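Local coordinates for protein putative rRNA methylase (Clostridium thermocellum ATCC 27405, PDB 3EEY) that binds S-adenosylmethionine and is probably a methyltransferase, possibly one that modifies ribosomal RNA, at residues Ile16-Thr30 against Met86-Asn100. Numbering follows the deposited sequence. Where two conformers were deposited one is given.
Sequences IKMFVKEGDTVVDAT and MDKYIDCPVKAVMFN. With SAM (S-adenosylmethionine), chain K.
Val27 and Val97 sit side by side on neighbouring parallel strands, Val27 CB 3.8 Å from Val97 CG1, their branched side chains suited to an extended backbone. The strands are laced in register: Ala96 O accepts from Val27 N, Val27 O from Met98 N, and Met98 O from Ala29 N. On this face, Val27 CG2 meets Ile90 CD1 tip to tip at 3.8 Å and also packs against Val94 CG1. Further along, the small methyl of Ala29 lies over one face of the Phe99 ring, its CB 3.7 Å from the centroid, a CH-pi contact. The other face receives helix 8-19: Ala96, with just a methyl, leaves room for Ile16 CD1, 3.8 Å from Ala96 CB, and for Val20 CG2, while Ile16 CG1 lies against Met98 CE.

The Lys21-Asp24 turn and Lys95 form the more solvent-exposed end, held by polar bonds rather than close apolar packing. The Lys95 chain, bent at chi2 (68°) and again at chi4 (-69°), crosses Asp24 and brings NZ to 3.0 Å from Asp24 OD2 in a salt bridge. Lys21 N grips that same oxygen from the opposite face of the carboxylate, closing the type II turn and binding it to Lys95.

At the C-terminal end, Thr30 OG1 accepts from Asn100 N at 2.8 Å, while Thr30 O accepts from the amino N of S-adenosylmethionine 3.1 Å away. Asp28 OD1 takes the Thr30 N-H from above the carboxylate plane in an Asx turn; Thr37 of helix 35-44 holds OD2. Adjacent central strands of a 3-2-1-4-5-7-6 sheet, their carboxyl ends holding the cofactor, typify Rossmann-like S-adenosylmethionine-dependent methyltransferases.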
# COMPACT_ATOMS: atom_id res chain seq x y z
N ILE A 16 -1.10 9.48 -7.00
CA ILE A 16 -0.80 10.73 -7.69
C ILE A 16 -1.98 11.71 -7.59
O ILE A 16 -1.78 12.89 -7.31
CB ILE A 16 -0.32 10.50 -9.18
CG1 ILE A 16 1.05 9.81 -9.24
CG2 ILE A 16 -0.28 11.79 -9.96
CD1 ILE A 16 2.23 10.58 -8.63
N LYS A 17 -3.20 11.20 -7.79
CA LYS A 17 -4.44 11.98 -7.62
C LYS A 17 -4.58 12.61 -6.22
O LYS A 17 -5.09 13.72 -6.10
CB LYS A 17 -5.67 11.11 -7.92
CG LYS A 17 -6.14 11.11 -9.36
CD LYS A 17 -6.80 9.78 -9.75
CE LYS A 17 -7.87 9.32 -8.76
NZ LYS A 17 -9.25 9.37 -9.32
N MET A 18 -4.13 11.89 -5.18
CA MET A 18 -4.10 12.38 -3.79
C MET A 18 -3.24 13.63 -3.60
O MET A 18 -3.53 14.48 -2.77
CB MET A 18 -3.52 11.32 -2.85
CG MET A 18 -4.47 10.24 -2.32
SD MET A 18 -3.54 8.95 -1.43
CE MET A 18 -3.20 9.74 0.14
N PHE A 19 -2.16 13.71 -4.37
CA PHE A 19 -1.11 14.70 -4.11
C PHE A 19 -1.09 15.85 -5.11
O PHE A 19 -0.75 16.97 -4.76
CB PHE A 19 0.25 14.00 -4.12
CG PHE A 19 0.58 13.29 -2.84
CD1 PHE A 19 1.41 13.88 -1.90
CD2 PHE A 19 0.07 12.02 -2.58
CE1 PHE A 19 1.73 13.23 -0.72
CE2 PHE A 19 0.38 11.36 -1.39
CZ PHE A 19 1.22 11.97 -0.46
N VAL A 20 -1.46 15.57 -6.36
CA VAL A 20 -1.36 16.56 -7.42
C VAL A 20 -2.63 17.38 -7.54
O VAL A 20 -3.72 16.83 -7.69
CB VAL A 20 -1.01 15.89 -8.78
CG1 VAL A 20 -1.02 16.89 -9.93
CG2 VAL A 20 0.33 15.22 -8.70
N LYS A 21 -2.48 18.70 -7.42
CA LYS A 21 -3.58 19.63 -7.69
C LYS A 21 -3.26 20.47 -8.93
O LYS A 21 -2.18 20.34 -9.52
CB LYS A 21 -3.90 20.50 -6.46
CG LYS A 21 -2.79 21.43 -5.98
CD LYS A 21 -3.28 22.34 -4.86
CE LYS A 21 -2.23 23.36 -4.45
NZ LYS A 21 -2.78 24.38 -3.50
N GLU A 22 -4.21 21.32 -9.32
CA GLU A 22 -4.06 22.12 -10.53
C GLU A 22 -3.05 23.25 -10.36
O GLU A 22 -3.03 23.93 -9.32
CB GLU A 22 -5.42 22.65 -11.00
CG GLU A 22 -6.44 21.54 -11.22
CD GLU A 22 -7.36 21.81 -12.39
OE1 GLU A 22 -7.80 22.96 -12.57
OE2 GLU A 22 -7.65 20.84 -13.13
N GLY A 23 -2.22 23.44 -11.38
CA GLY A 23 -1.17 24.45 -11.36
C GLY A 23 0.20 23.94 -10.94
O GLY A 23 1.18 24.68 -11.00
N ASP A 24 0.26 22.67 -10.53
CA ASP A 24 1.50 22.05 -10.04
C ASP A 24 2.49 21.75 -11.16
O ASP A 24 2.12 21.72 -12.33
CB ASP A 24 1.20 20.76 -9.28
CG ASP A 24 0.72 21.01 -7.86
OD1 ASP A 24 1.01 22.10 -7.31
OD2 ASP A 24 0.06 20.11 -7.29
N THR A 25 3.75 21.55 -10.80
CA THR A 25 4.74 21.07 -11.75
C THR A 25 5.05 19.62 -11.42
O THR A 25 5.40 19.29 -10.29
CB THR A 25 6.02 21.95 -11.76
OG1 THR A 25 5.67 23.29 -12.13
CG2 THR A 25 7.04 21.42 -12.76
N VAL A 26 4.87 18.75 -12.41
CA VAL A 26 5.02 17.31 -12.24
C VAL A 26 5.94 16.74 -13.32
O VAL A 26 6.21 17.41 -14.32
CB VAL A 26 3.65 16.56 -12.23
CG1 VAL A 26 2.76 17.04 -11.08
CG2 VAL A 26 2.92 16.73 -13.57
N VAL A 27 6.45 15.53 -13.11
CA VAL A 27 7.36 14.87 -14.06
C VAL A 27 6.90 13.45 -14.39
O VAL A 27 6.55 12.68 -13.49
CB VAL A 27 8.84 14.80 -13.52
CG1 VAL A 27 9.78 14.33 -14.61
CG2 VAL A 27 9.32 16.14 -12.98
N ASP A 28 6.88 13.12 -15.67
CA ASP A 28 6.79 11.74 -16.12
C ASP A 28 8.20 11.36 -16.54
O ASP A 28 8.69 11.80 -17.57
CB ASP A 28 5.79 11.60 -17.28
CG ASP A 28 5.54 10.15 -17.68
OD1 ASP A 28 6.23 9.24 -17.18
OD2 ASP A 28 4.64 9.92 -18.51
N ALA A 29 8.87 10.56 -15.72
CA ALA A 29 10.27 10.23 -15.95
C ALA A 29 10.47 9.12 -16.99
O ALA A 29 11.59 8.89 -17.44
CB ALA A 29 10.94 9.86 -14.64
N THR A 30 9.39 8.45 -17.37
CA THR A 30 9.44 7.33 -18.31
C THR A 30 8.23 7.44 -19.22
O THR A 30 7.22 6.79 -18.98
CB THR A 30 9.43 5.95 -17.58
OG1 THR A 30 8.41 5.96 -16.58
CG2 THR A 30 10.76 5.65 -16.90
N MET A 86 17.46 14.90 -15.37
CA MET A 86 16.26 15.74 -15.21
C MET A 86 16.53 17.10 -14.56
O MET A 86 15.78 18.06 -14.76
CB MET A 86 15.09 14.98 -14.53
CG MET A 86 15.16 14.81 -13.00
SD MET A 86 13.65 14.21 -12.19
CE MET A 86 13.47 12.62 -13.00
N ASP A 87 17.62 17.18 -13.80
CA ASP A 87 18.03 18.41 -13.11
C ASP A 87 18.56 19.50 -14.04
O ASP A 87 18.60 20.68 -13.67
CB ASP A 87 19.06 18.10 -12.02
CG ASP A 87 20.30 17.40 -12.56
OD1 ASP A 87 20.20 16.59 -13.51
OD2 ASP A 87 21.40 17.64 -12.02
N LYS A 88 18.97 19.11 -15.25
CA LYS A 88 19.42 20.05 -16.29
C LYS A 88 18.27 20.85 -16.91
O LYS A 88 18.50 21.88 -17.54
CB LYS A 88 20.17 19.30 -17.39
CG LYS A 88 21.49 18.70 -16.95
CD LYS A 88 22.14 17.88 -18.05
CE LYS A 88 23.39 17.21 -17.52
NZ LYS A 88 23.96 16.22 -18.48
N TYR A 89 17.04 20.37 -16.72
CA TYR A 89 15.89 20.94 -17.42
C TYR A 89 14.89 21.55 -16.46
O TYR A 89 14.06 22.36 -16.85
CB TYR A 89 15.22 19.86 -18.26
CG TYR A 89 16.13 19.20 -19.27
CD1 TYR A 89 16.27 19.72 -20.56
CD2 TYR A 89 16.84 18.04 -18.95
CE1 TYR A 89 17.10 19.11 -21.50
CE2 TYR A 89 17.68 17.42 -19.88
CZ TYR A 89 17.80 17.97 -21.15
OH TYR A 89 18.61 17.36 -22.08
N ILE A 90 14.97 21.14 -15.19
CA ILE A 90 14.03 21.57 -14.17
C ILE A 90 14.79 22.27 -13.03
O ILE A 90 15.81 21.75 -12.56
CB ILE A 90 13.20 20.36 -13.62
CG1 ILE A 90 12.60 19.55 -14.78
CG2 ILE A 90 12.09 20.84 -12.68
CD1 ILE A 90 12.17 18.14 -14.44
N ASP A 91 14.31 23.44 -12.62
CA ASP A 91 14.94 24.20 -11.54
C ASP A 91 13.96 24.58 -10.43
O ASP A 91 14.37 25.00 -9.35
CB ASP A 91 15.65 25.45 -12.09
CG ASP A 91 14.71 26.41 -12.82
OD1 ASP A 91 13.64 25.98 -13.30
OD2 ASP A 91 15.06 27.61 -12.91
N CYS A 92 12.67 24.42 -10.71
CA CYS A 92 11.60 24.67 -9.74
C CYS A 92 11.32 23.39 -8.92
O CYS A 92 11.66 22.29 -9.37
CB CYS A 92 10.33 25.12 -10.47
SG CYS A 92 9.71 23.90 -11.64
N PRO A 93 10.74 23.53 -7.71
CA PRO A 93 10.28 22.35 -6.98
C PRO A 93 9.09 21.64 -7.64
O PRO A 93 8.13 22.29 -8.06
CB PRO A 93 9.85 22.92 -5.62
CG PRO A 93 10.49 24.26 -5.54
CD PRO A 93 10.52 24.76 -6.94
N VAL A 94 9.17 20.31 -7.73
CA VAL A 94 8.09 19.52 -8.33
C VAL A 94 7.21 18.85 -7.28
O VAL A 94 7.66 18.54 -6.17
CB VAL A 94 8.62 18.47 -9.37
CG1 VAL A 94 9.45 19.16 -10.44
CG2 VAL A 94 9.41 17.35 -8.71
N LYS A 95 5.94 18.65 -7.62
CA LYS A 95 4.99 18.01 -6.71
C LYS A 95 5.06 16.49 -6.80
O LYS A 95 4.94 15.81 -5.78
CB LYS A 95 3.57 18.50 -6.98
CG LYS A 95 2.56 18.20 -5.87
CD LYS A 95 2.86 19.00 -4.60
CE LYS A 95 1.62 19.18 -3.74
NZ LYS A 95 0.63 20.10 -4.39
N ALA A 96 5.25 15.97 -8.01
CA ALA A 96 5.22 14.53 -8.22
C ALA A 96 6.11 14.09 -9.36
O ALA A 96 6.36 14.85 -10.28
CB ALA A 96 3.80 14.05 -8.45
N VAL A 97 6.61 12.85 -9.27
CA VAL A 97 7.38 12.23 -10.34
C VAL A 97 6.88 10.79 -10.50
O VAL A 97 6.71 10.09 -9.51
CB VAL A 97 8.91 12.22 -10.07
CG1 VAL A 97 9.69 11.83 -11.32
CG2 VAL A 97 9.40 13.58 -9.59
N MET A 98 6.63 10.37 -11.73
CA MET A 98 6.19 9.01 -11.98
C MET A 98 7.29 8.22 -12.70
O MET A 98 7.80 8.65 -13.74
CB MET A 98 4.87 8.97 -12.77
CG MET A 98 3.67 9.62 -12.07
SD MET A 98 2.11 9.49 -13.01
CE MET A 98 1.47 7.92 -12.52
N PHE A 99 7.65 7.07 -12.14
CA PHE A 99 8.55 6.11 -12.79
C PHE A 99 7.78 4.84 -13.13
O PHE A 99 7.04 4.30 -12.30
CB PHE A 99 9.72 5.73 -11.88
CG PHE A 99 10.75 6.79 -11.76
CD1 PHE A 99 11.86 6.80 -12.60
CD2 PHE A 99 10.64 7.78 -10.80
CE1 PHE A 99 12.82 7.78 -12.48
CE2 PHE A 99 11.60 8.76 -10.66
CZ PHE A 99 12.69 8.77 -11.50
N ASN A 100 7.97 4.37 -14.35
CA ASN A 100 7.41 3.11 -14.79
C ASN A 100 8.55 2.29 -15.40
O ASN A 100 8.98 2.56 -16.52
CB ASN A 100 6.31 3.39 -15.80
CG ASN A 100 5.21 2.36 -15.76
OD1 ASN A 100 5.33 1.30 -16.37
ND2 ASN A 100 4.13 2.67 -15.06
N SAM K . 4.58 5.14 -18.56
CA SAM K . 4.85 4.48 -19.87
C SAM K . 3.58 4.35 -20.72
O SAM K . 3.50 3.55 -21.66
OXT SAM K . 2.61 5.07 -20.49
CB SAM K . 5.55 3.15 -19.67
CG SAM K . 7.06 3.30 -19.52
SD SAM K . 8.00 1.91 -20.21
CE SAM K . 7.66 0.63 -18.96
C5' SAM K . 9.70 2.43 -19.82
C4' SAM K . 10.12 3.61 -20.71
O4' SAM K . 11.25 4.27 -20.18
C3' SAM K . 10.48 3.16 -22.13
O3' SAM K . 9.75 3.94 -23.04
C2' SAM K . 11.97 3.42 -22.25
O2' SAM K . 12.36 3.80 -23.55
C1' SAM K . 12.16 4.54 -21.23
N9 SAM K . 13.54 4.65 -20.72
C8 SAM K . 14.52 3.68 -20.66
N7 SAM K . 15.63 4.24 -20.11
C5 SAM K . 15.37 5.54 -19.84
C6 SAM K . 16.13 6.57 -19.29
N6 SAM K . 17.39 6.38 -18.90
N1 SAM K . 15.56 7.81 -19.15
C2 SAM K . 14.26 8.06 -19.54
N3 SAM K . 13.52 7.04 -20.07
C4 SAM K . 14.06 5.81 -20.22